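Local coordinates for protein Kinase A (Toxoplasma gondii, PDB 5J3U) that binds cyclic AMP in two nucleotide-binding domains and probably, as a regulatory subunit, binds and inhibits the kinase catalytic subunit, at residues A[17-22]-A[58-63]; A[141-146]-A[252-257]; A[30-35]-A[120-125]; A[22-27]-A[124-129]. One frame throughout, in Å; residues are numbered along the deposited sequence.

Contact 1. Residues A[17-22]-A[58-63]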
# COMPACT_ATOMS: atom_id res chain seq x y z
N ARG A 17 -7.97 -1.60 -5.31
CA ARG A 17 -6.72 -1.42 -5.99
C ARG A 17 -5.66 -0.86 -5.05
O ARG A 17 -4.50 -1.21 -5.18
CB ARG A 17 -6.87 -0.49 -7.19
CG ARG A 17 -5.57 -0.16 -7.91
CD ARG A 17 -4.86 -1.42 -8.41
NE ARG A 17 -5.64 -2.08 -9.49
CZ ARG A 17 -5.47 -3.35 -9.90
NH1 ARG A 17 -4.57 -4.13 -9.31
NH2 ARG A 17 -6.25 -3.86 -10.88
N GLN A 18 -6.04 0.03 -4.13
CA GLN A 18 -5.09 0.54 -3.12
C GLN A 18 -4.80 -0.38 -1.93
O GLN A 18 -3.88 -0.12 -1.17
CB GLN A 18 -5.54 1.92 -2.61
CG GLN A 18 -5.46 3.00 -3.68
CD GLN A 18 -4.10 3.02 -4.38
OE1 GLN A 18 -3.07 3.11 -3.73
NE2 GLN A 18 -4.10 2.90 -5.70
N SER A 19 -5.57 -1.44 -1.77
CA SER A 19 -5.44 -2.31 -0.60
C SER A 19 -4.25 -3.23 -0.82
O SER A 19 -4.18 -3.92 -1.84
CB SER A 19 -6.67 -3.14 -0.44
OG SER A 19 -6.61 -3.97 0.70
N PHE A 20 -3.34 -3.33 0.15
CA PHE A 20 -2.16 -4.15 -0.08
C PHE A 20 -2.41 -5.55 -0.64
O PHE A 20 -1.75 -5.88 -1.61
CB PHE A 20 -1.28 -4.27 1.16
CG PHE A 20 -0.74 -2.98 1.61
CD1 PHE A 20 0.18 -2.27 0.84
CD2 PHE A 20 -1.15 -2.44 2.82
CE1 PHE A 20 0.61 -1.03 1.24
CE2 PHE A 20 -0.66 -1.21 3.25
CZ PHE A 20 0.23 -0.51 2.46
N LEU A 21 -3.34 -6.34 -0.10
CA LEU A 21 -3.45 -7.72 -0.58
C LEU A 21 -4.01 -7.83 -1.99
O LEU A 21 -3.87 -8.86 -2.60
CB LEU A 21 -4.29 -8.62 0.33
CG LEU A 21 -3.70 -8.91 1.70
CD1 LEU A 21 -4.63 -9.88 2.38
CD2 LEU A 21 -2.25 -9.43 1.67
N PHE A 22 -4.67 -6.78 -2.47
CA PHE A 22 -5.30 -6.80 -3.81
C PHE A 22 -4.56 -6.04 -4.87
O PHE A 22 -4.91 -6.12 -6.03
CB PHE A 22 -6.74 -6.27 -3.72
CG PHE A 22 -7.57 -7.02 -2.76
CD1 PHE A 22 -7.61 -6.65 -1.45
CD2 PHE A 22 -8.32 -8.13 -3.16
CE1 PHE A 22 -8.40 -7.35 -0.53
CE2 PHE A 22 -9.06 -8.86 -2.26
CZ PHE A 22 -9.10 -8.47 -0.95
N LEU A 58 -13.23 -11.81 4.93
CA LEU A 58 -12.54 -10.60 5.29
C LEU A 58 -13.39 -9.43 4.88
O LEU A 58 -14.38 -9.62 4.18
CB LEU A 58 -11.16 -10.58 4.66
CG LEU A 58 -11.03 -10.47 3.13
CD1 LEU A 58 -11.41 -9.08 2.64
CD2 LEU A 58 -9.59 -10.76 2.71
N TYR A 59 -13.03 -8.26 5.37
CA TYR A 59 -13.74 -7.03 5.06
C TYR A 59 -12.81 -5.94 4.60
O TYR A 59 -11.66 -5.86 5.02
CB TYR A 59 -14.41 -6.51 6.34
CG TYR A 59 -15.37 -7.50 6.94
CD1 TYR A 59 -16.71 -7.55 6.51
CD2 TYR A 59 -14.95 -8.40 7.89
CE1 TYR A 59 -17.59 -8.45 7.04
CE2 TYR A 59 -15.84 -9.30 8.44
CZ TYR A 59 -17.15 -9.32 8.00
OH TYR A 59 -18.00 -10.23 8.54
N ILE A 60 -13.35 -5.02 3.80
CA ILE A 60 -12.70 -3.76 3.55
C ILE A 60 -13.65 -2.61 3.86
O ILE A 60 -14.86 -2.70 3.64
CB ILE A 60 -12.09 -3.73 2.13
CG1 ILE A 60 -11.24 -2.48 1.96
CG2 ILE A 60 -13.18 -3.77 1.08
CD1 ILE A 60 -10.21 -2.54 0.83
N VAL A 61 -13.12 -1.52 4.38
CA VAL A 61 -13.94 -0.45 4.87
C VAL A 61 -14.15 0.57 3.77
O VAL A 61 -13.21 1.13 3.31
CB VAL A 61 -13.29 0.25 6.08
CG1 VAL A 61 -14.14 1.40 6.60
CG2 VAL A 61 -13.05 -0.73 7.20
N GLN A 62 -15.39 0.81 3.39
CA GLN A 62 -15.69 1.98 2.54
C GLN A 62 -15.79 3.26 3.42
O GLN A 62 -15.19 4.31 3.13
CB GLN A 62 -16.92 1.74 1.68
CG GLN A 62 -17.23 2.95 0.80
CD GLN A 62 -18.37 2.73 -0.12
OE1 GLN A 62 -18.72 1.59 -0.45
NE2 GLN A 62 -18.99 3.82 -0.55
N SER A 63 -16.54 3.18 4.50
CA SER A 63 -16.58 4.30 5.45
C SER A 63 -16.82 3.79 6.85
O SER A 63 -17.36 2.71 7.03
CB SER A 63 -17.68 5.29 5.05
OG SER A 63 -18.95 4.64 5.14
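In the first cyclic nucleotide-binding domain, the loop that follows helix 6-18 is pressed onto the inner strand 57-61 of the barrel, with S19 meeting I60 and F22 meeting L58. The tip of I60 makes the closest touch: its CD1 lies 3.8 Å from S19 CB. The same methyl is 3.9 Å from S19 OG, so it rests against the short serine side chain as a whole. I60 reaches that far because its CG1 is anti to the backbone N (chi1 -172°) and CD1 continues the extended line. Helix, short loop and helix ahead of the barrel match the N3A motif of PKA regulatory subunits. Within that loop the backbone bond from F22 N to S19 O, 3.0 Å, ties residues three apart and brings both side chains round to the strand. L58 then offers CD1 to the rim of the F22 ring, near the ring plane, 4.3 Å from CZ, a looser touch than the first. S19 OG also lies in that plane at another part of the edge, 3.6 Å from F22 CD1. All four residues are buried. Strand 109-115 packs L114 against both F22 and L58, F119 of helix 116-138 covers L58, and A87 borders S19.

Contact 2. Residues A[141-146]-A[252-257]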
# COMPACT_ATOMS: atom_id res chain seq x y z
N VAL A 141 18.24 -3.92 -3.22
CA VAL A 141 18.19 -2.46 -3.23
C VAL A 141 19.15 -1.96 -2.13
O VAL A 141 18.84 -2.04 -0.94
CB VAL A 141 16.75 -1.98 -2.99
CG1 VAL A 141 16.64 -0.48 -2.80
CG2 VAL A 141 15.82 -2.45 -4.12
N HIS A 142 20.29 -1.39 -2.51
CA HIS A 142 21.40 -1.27 -1.54
C HIS A 142 21.26 -0.29 -0.41
O HIS A 142 21.86 -0.46 0.65
CB HIS A 142 22.68 -1.03 -2.32
CG HIS A 142 23.00 -2.17 -3.18
ND1 HIS A 142 23.22 -3.42 -2.65
CD2 HIS A 142 22.94 -2.33 -4.52
CE1 HIS A 142 23.37 -4.29 -3.64
NE2 HIS A 142 23.23 -3.64 -4.78
N ILE A 143 20.42 0.70 -0.60
CA ILE A 143 20.14 1.64 0.46
C ILE A 143 19.47 0.94 1.64
O ILE A 143 19.56 1.42 2.78
CB ILE A 143 19.30 2.81 -0.11
CG1 ILE A 143 19.41 4.02 0.80
CG2 ILE A 143 17.85 2.44 -0.40
CD1 ILE A 143 20.58 4.87 0.45
N LEU A 144 18.86 -0.24 1.40
CA LEU A 144 18.31 -1.06 2.51
C LEU A 144 19.25 -2.14 3.05
O LEU A 144 18.89 -2.95 3.89
CB LEU A 144 17.00 -1.72 2.03
CG LEU A 144 15.97 -0.72 1.50
CD1 LEU A 144 14.73 -1.50 1.15
CD2 LEU A 144 15.67 0.38 2.50
N ASP A 145 20.51 -2.15 2.62
CA ASP A 145 21.42 -3.20 3.02
C ASP A 145 21.69 -3.26 4.51
O ASP A 145 22.07 -4.29 5.01
CB ASP A 145 22.76 -3.13 2.24
CG ASP A 145 22.64 -3.59 0.81
OD1 ASP A 145 21.58 -4.17 0.43
OD2 ASP A 145 23.61 -3.35 0.05
N GLY A 146 21.45 -2.16 5.21
CA GLY A 146 21.69 -2.10 6.64
C GLY A 146 20.57 -2.70 7.45
O GLY A 146 20.77 -3.04 8.64
N ASP A 252 18.39 8.70 7.64
CA ASP A 252 19.64 9.44 7.87
C ASP A 252 20.60 9.23 6.74
O ASP A 252 21.27 10.19 6.30
CB ASP A 252 20.31 9.05 9.20
CG ASP A 252 19.44 9.30 10.41
OD1 ASP A 252 18.69 10.30 10.45
OD2 ASP A 252 19.56 8.52 11.37
N LEU A 253 20.70 8.00 6.24
CA LEU A 253 21.54 7.75 5.05
C LEU A 253 21.07 8.55 3.85
O LEU A 253 21.89 9.05 3.10
CB LEU A 253 21.56 6.27 4.65
CG LEU A 253 22.05 5.20 5.58
CD1 LEU A 253 21.89 3.84 4.91
CD2 LEU A 253 23.52 5.42 5.94
N LEU A 254 19.76 8.59 3.64
CA LEU A 254 19.19 9.27 2.52
C LEU A 254 19.43 10.78 2.64
O LEU A 254 19.73 11.46 1.64
CB LEU A 254 17.69 8.97 2.39
CG LEU A 254 17.37 7.57 1.83
CD1 LEU A 254 15.89 7.33 1.97
CD2 LEU A 254 17.82 7.43 0.37
N SER A 255 19.36 11.27 3.86
CA SER A 255 19.56 12.69 4.13
C SER A 255 21.01 13.09 3.82
O SER A 255 21.28 14.10 3.15
CB SER A 255 19.22 13.02 5.57
OG SER A 255 19.03 14.40 5.66
N LYS A 256 21.94 12.27 4.28
CA LYS A 256 23.35 12.56 4.02
C LYS A 256 23.71 12.42 2.52
O LYS A 256 24.46 13.24 1.99
CB LYS A 256 24.24 11.71 4.94
CG LYS A 256 24.11 12.11 6.43
CD LYS A 256 25.20 11.42 7.27
CE LYS A 256 25.10 11.66 8.78
NZ LYS A 256 24.16 10.69 9.41
N LYS A 257 23.14 11.43 1.84
CA LYS A 257 23.37 11.26 0.41
C LYS A 257 22.77 12.35 -0.48
O LYS A 257 23.18 12.49 -1.62
CB LYS A 257 22.89 9.90 -0.07
CG LYS A 257 23.71 8.77 0.52
CD LYS A 257 23.13 7.42 0.16
CE LYS A 257 23.29 7.08 -1.32
NZ LYS A 257 24.73 7.09 -1.77
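I143 lays its CD1 methyl over the bent chain of K257, 3.6 Å from K257 CD, and the two side chains run past each other in opposite directions. Bends at chi3 (70°) and chi4 (58°) fold the lysine so that its middle carbons, rather than its ammonium, meet the isoleucine. NZ makes a salt bridge with E260, which leaves the aliphatic part as the packing surface. L254 meets I143 at about a right angle: its CD2 stands 3.8 Å from I143 CD1 and equally close to CG1. On the third side L253 brings CD1 to 4.0 Å from I143 O, a carbon-to-carbonyl touch. I143 is thus met by three residues of one helical face. Beside it, H142 ND1 gives a 2.7 Å hydrogen bond to D145 OD2, spanning the 3-10 turn, in the ring plane and on the syn side of the carboxylate. The contact belongs to the second cyclic nucleotide-binding domain: 141-146 lies in the loop between helix 116-138 and helix 149-157, probably the counterpart of the first domain's N3A loop, and helix 250-257 packs across it near the C-terminus. Y211 of strand 211-212 touches I143, L254 and K257; I218 of helix 215-219 lies against L254.

Contact 3. Residues A[30-35]-A[120-125]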
# COMPACT_ATOMS: atom_id res chain seq x y z
N LEU A 30 -9.48 -8.39 -10.36
CA LEU A 30 -10.03 -7.44 -9.45
C LEU A 30 -11.57 -7.33 -9.69
O LEU A 30 -12.35 -7.32 -8.73
CB LEU A 30 -9.34 -6.08 -9.55
CG LEU A 30 -9.51 -5.16 -8.33
CD1 LEU A 30 -8.64 -5.64 -7.19
CD2 LEU A 30 -9.15 -3.73 -8.66
N ASN A 31 -11.99 -7.31 -10.96
CA ASN A 31 -13.43 -7.32 -11.27
C ASN A 31 -14.18 -8.55 -10.71
O ASN A 31 -15.29 -8.42 -10.19
CB ASN A 31 -13.67 -7.13 -12.76
CG ASN A 31 -15.13 -7.03 -13.09
OD1 ASN A 31 -15.74 -7.99 -13.58
ND2 ASN A 31 -15.70 -5.88 -12.80
N THR A 32 -13.60 -9.72 -10.79
CA THR A 32 -14.13 -10.94 -10.19
C THR A 32 -14.26 -10.89 -8.67
O THR A 32 -15.29 -11.23 -8.10
CB THR A 32 -13.24 -12.07 -10.60
OG1 THR A 32 -13.33 -12.17 -12.01
CG2 THR A 32 -13.57 -13.42 -9.97
N VAL A 33 -13.23 -10.37 -8.01
CA VAL A 33 -13.33 -10.06 -6.56
C VAL A 33 -14.47 -9.08 -6.29
O VAL A 33 -15.29 -9.33 -5.40
CB VAL A 33 -11.99 -9.49 -5.98
CG1 VAL A 33 -12.20 -9.05 -4.55
CG2 VAL A 33 -10.86 -10.50 -6.09
N ILE A 34 -14.59 -8.01 -7.06
CA ILE A 34 -15.67 -7.06 -6.90
C ILE A 34 -17.02 -7.77 -7.04
O ILE A 34 -17.92 -7.58 -6.20
CB ILE A 34 -15.53 -5.84 -7.85
CG1 ILE A 34 -14.33 -4.99 -7.41
CG2 ILE A 34 -16.79 -4.98 -7.90
CD1 ILE A 34 -13.93 -3.93 -8.42
N LEU A 35 -17.12 -8.66 -8.03
CA LEU A 35 -18.41 -9.39 -8.23
C LEU A 35 -18.78 -10.19 -6.98
O LEU A 35 -19.95 -10.22 -6.57
CB LEU A 35 -18.30 -10.34 -9.41
CG LEU A 35 -19.59 -11.11 -9.79
CD1 LEU A 35 -20.71 -10.15 -10.14
CD2 LEU A 35 -19.33 -12.05 -10.93
N ASN A 120 -9.35 -17.44 -1.55
CA ASN A 120 -8.45 -18.55 -1.87
C ASN A 120 -8.25 -18.76 -3.32
O ASN A 120 -7.12 -18.95 -3.74
CB ASN A 120 -8.90 -19.89 -1.22
CG ASN A 120 -8.62 -19.93 0.26
OD1 ASN A 120 -7.92 -19.06 0.80
ND2 ASN A 120 -9.20 -20.90 0.94
N ALA A 121 -9.32 -18.70 -4.10
CA ALA A 121 -9.22 -18.93 -5.54
C ALA A 121 -8.49 -17.82 -6.33
O ALA A 121 -7.72 -18.12 -7.22
CB ALA A 121 -10.63 -19.09 -6.11
N ILE A 122 -8.75 -16.55 -6.02
CA ILE A 122 -8.33 -15.42 -6.86
C ILE A 122 -7.16 -14.62 -6.28
O ILE A 122 -6.31 -14.16 -7.05
CB ILE A 122 -9.48 -14.43 -7.08
CG1 ILE A 122 -10.74 -15.14 -7.62
CG2 ILE A 122 -9.06 -13.24 -7.97
CD1 ILE A 122 -10.57 -15.69 -9.03
N VAL A 123 -7.13 -14.46 -4.95
CA VAL A 123 -6.23 -13.52 -4.28
C VAL A 123 -5.01 -14.09 -3.56
O VAL A 123 -3.95 -13.51 -3.63
CB VAL A 123 -6.97 -12.68 -3.23
CG1 VAL A 123 -6.12 -11.45 -2.85
CG2 VAL A 123 -8.29 -12.19 -3.75
N LYS A 124 -5.19 -15.20 -2.87
CA LYS A 124 -4.26 -15.64 -1.80
C LYS A 124 -2.84 -15.92 -2.35
O LYS A 124 -1.87 -15.38 -1.85
CB LYS A 124 -4.81 -16.85 -1.07
CG LYS A 124 -3.91 -17.31 0.07
CD LYS A 124 -4.50 -18.47 0.85
CE LYS A 124 -3.46 -18.96 1.85
NZ LYS A 124 -4.14 -19.62 3.00
N ASP A 125 -2.77 -16.75 -3.38
CA ASP A 125 -1.49 -17.07 -4.04
C ASP A 125 -0.83 -15.84 -4.64
O ASP A 125 0.38 -15.66 -4.44
CB ASP A 125 -1.69 -18.19 -5.08
CG ASP A 125 -2.02 -19.56 -4.42
OD1 ASP A 125 -1.90 -19.71 -3.18
OD2 ASP A 125 -2.43 -20.52 -5.14
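No flat group takes part where T32 and V33 meet I122 and V123; methyl packs on methyl, and a ring comes in from outside, that of F22, which lies beside V33 and V123 and belongs to the loop before helix 27-36. The contact joins the helical elements that flank the barrel of the first cyclic nucleotide-binding domain: helix 27-36, which probably corresponds to the second helix of the N3A motif of PKA regulatory subunits, and helix 116-138, which follows the last barrel strand. The axes of the two short helical segments pass 10.1 Å apart with their directions at 127°, nearer antiparallel than parallel. V33 CG2 makes two of the three contacts. It sits 3.8 Å from I122 CG2, the two side chains sliding past each other in opposite senses, and 3.9 Å from V123 CG2, which it meets at about a right angle. Next to V33 along the helix, T32 turns its methyl to the interface: CG2 is anti to the backbone N, while OG1, beside that N (chi1 -63°), hydrogen-bonds to K28 O in its own helix. T32 CG2 then reaches I122 CD1 at 3.9 Å. Helix 116-138 has a wider pi-type turn over 120-123, which includes both residues it contributes. K124, on another side of this helix, directs NZ to the carbonyls of L93 and L94, linking it to helix 91-95. The second branch of V33 faces the loop instead: V33 CG1 lies 3.9 Å from F22 CE2.

Contact 4. Residues A[22-27]-A[124-129]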
# COMPACT_ATOMS: atom_id res chain seq x y z
N PHE A 22 -4.67 -6.78 -2.47
CA PHE A 22 -5.30 -6.80 -3.81
C PHE A 22 -4.56 -6.04 -4.87
O PHE A 22 -4.91 -6.12 -6.03
CB PHE A 22 -6.74 -6.27 -3.72
CG PHE A 22 -7.57 -7.02 -2.76
CD1 PHE A 22 -7.61 -6.65 -1.45
CD2 PHE A 22 -8.32 -8.13 -3.16
CE1 PHE A 22 -8.40 -7.35 -0.53
CE2 PHE A 22 -9.06 -8.86 -2.26
CZ PHE A 22 -9.10 -8.47 -0.95
N ASN A 23 -3.51 -5.30 -4.50
CA ASN A 23 -2.89 -4.34 -5.40
C ASN A 23 -2.24 -4.97 -6.62
O ASN A 23 -2.13 -4.31 -7.61
CB ASN A 23 -1.85 -3.52 -4.58
CG ASN A 23 -1.12 -2.50 -5.39
OD1 ASN A 23 0.02 -2.70 -5.79
ND2 ASN A 23 -1.77 -1.39 -5.65
N SER A 24 -1.81 -6.21 -6.53
CA SER A 24 -1.16 -6.90 -7.64
C SER A 24 -2.14 -7.56 -8.62
O SER A 24 -1.68 -8.05 -9.68
CB SER A 24 -0.19 -7.98 -7.15
OG SER A 24 -0.85 -9.13 -6.71
N LEU A 25 -3.44 -7.54 -8.34
CA LEU A 25 -4.37 -8.21 -9.24
C LEU A 25 -4.51 -7.50 -10.57
O LEU A 25 -4.62 -6.25 -10.61
CB LEU A 25 -5.74 -8.40 -8.59
CG LEU A 25 -5.71 -9.35 -7.37
CD1 LEU A 25 -7.12 -9.38 -6.76
CD2 LEU A 25 -5.24 -10.78 -7.66
N ASP A 26 -4.54 -8.27 -11.65
CA ASP A 26 -4.98 -7.70 -12.95
C ASP A 26 -6.47 -7.28 -12.92
O ASP A 26 -7.19 -7.61 -11.97
CB ASP A 26 -4.62 -8.55 -14.15
CG ASP A 26 -5.40 -9.81 -14.26
OD1 ASP A 26 -6.60 -9.85 -13.91
OD2 ASP A 26 -4.77 -10.80 -14.73
N GLU A 27 -6.87 -6.45 -13.88
CA GLU A 27 -8.12 -5.74 -13.79
C GLU A 27 -9.32 -6.69 -13.84
O GLU A 27 -10.32 -6.48 -13.12
CB GLU A 27 -8.23 -4.60 -14.79
CG GLU A 27 -8.39 -5.08 -16.20
CD GLU A 27 -8.48 -3.96 -17.21
OE1 GLU A 27 -8.31 -2.79 -16.84
OE2 GLU A 27 -8.74 -4.29 -18.37
N LYS A 124 -5.19 -15.20 -2.87
CA LYS A 124 -4.26 -15.64 -1.80
C LYS A 124 -2.84 -15.92 -2.35
O LYS A 124 -1.87 -15.38 -1.85
CB LYS A 124 -4.81 -16.85 -1.07
CG LYS A 124 -3.91 -17.31 0.07
CD LYS A 124 -4.50 -18.47 0.85
CE LYS A 124 -3.46 -18.96 1.85
NZ LYS A 124 -4.14 -19.62 3.00
N ASP A 125 -2.77 -16.75 -3.38
CA ASP A 125 -1.49 -17.07 -4.04
C ASP A 125 -0.83 -15.84 -4.64
O ASP A 125 0.38 -15.66 -4.44
CB ASP A 125 -1.69 -18.19 -5.08
CG ASP A 125 -2.02 -19.56 -4.42
OD1 ASP A 125 -1.90 -19.71 -3.18
OD2 ASP A 125 -2.43 -20.52 -5.14
N ALA A 126 -1.59 -14.99 -5.34
CA ALA A 126 -1.05 -13.80 -5.96
C ALA A 126 -0.45 -12.87 -4.91
O ALA A 126 0.64 -12.30 -5.09
CB ALA A 126 -2.11 -13.05 -6.74
N ALA A 127 -1.17 -12.71 -3.82
CA ALA A 127 -0.77 -11.80 -2.72
C ALA A 127 0.52 -12.28 -2.05
O ALA A 127 1.46 -11.46 -1.84
CB ALA A 127 -1.86 -11.72 -1.69
N THR A 128 0.57 -13.59 -1.73
CA THR A 128 1.72 -14.12 -1.03
C THR A 128 2.93 -14.17 -1.94
O THR A 128 4.05 -13.88 -1.50
CB THR A 128 1.50 -15.48 -0.34
OG1 THR A 128 1.28 -16.47 -1.31
CG2 THR A 128 0.28 -15.46 0.64
N LYS A 129 2.71 -14.44 -3.22
CA LYS A 129 3.80 -14.35 -4.17
C LYS A 129 4.34 -12.92 -4.34
O LYS A 129 5.58 -12.73 -4.42
CB LYS A 129 3.36 -14.87 -5.52
CG LYS A 129 4.53 -15.00 -6.45
CD LYS A 129 4.21 -15.77 -7.73
CE LYS A 129 5.34 -15.53 -8.74
NZ LYS A 129 5.04 -16.24 -10.00
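The backbone bond from L25 N to F22 O, 3.1 Å, closes the type I turn that sets S24 and L25 against A126. The small CB of A126 receives both. L25 CD2 comes to 4.0 Å from it, brought there because the side chain leaves with CG beside the backbone N (chi1 -65°) and its end swings nearer the helix. S24 OG stands 4.1 Å from the same A126 CB. This hydroxyl is 3.9 Å from A126 O, too long for a hydrogen bond, and the serine meets A126 by packing. A126 lies where helix 116-138 is kinked: the N atoms of D125 and A126 make no bond to the turn before, while T128 N bonds to K124 O at 3.0 Å in the turn that follows. Polar ties fix the loop on its other sides. N23 bonds to R17 O and to T161 N, and D26 OD1 caps the following helix through D29 N. L25 is buried against L30 and V33. A turn between two helices, leaning on a bent helix behind the barrel, is consistent with the N3A motif packed on the B/C helix, as in PKA regulatory subunits with cAMP bound.

In the fold
Contacts 1, 3 and 4 form one continuous packing unit in the first domain. Contacts 3 and 4 have centres 8 Å apart and both draw on helix 116-138; contact 1 lies 12 Å from each and shares F22 with contact 4. That ring bridges all three, its CE2 3.7 Å from V123 CG2. Contact 2 is remote, its centre 29 to 36 Å from theirs, in the second domain, where 141-146 probably occupies the interhelical place of 19-26 in the first. No residue of contacts 1, 3 or 4 lines the first cyclic AMP pocket, yet the side chain of L58 comes within about 7 Å of its nucleotide, V123 within about 14 Å, and L254 within about 8 Å of a bound cyclic AMP.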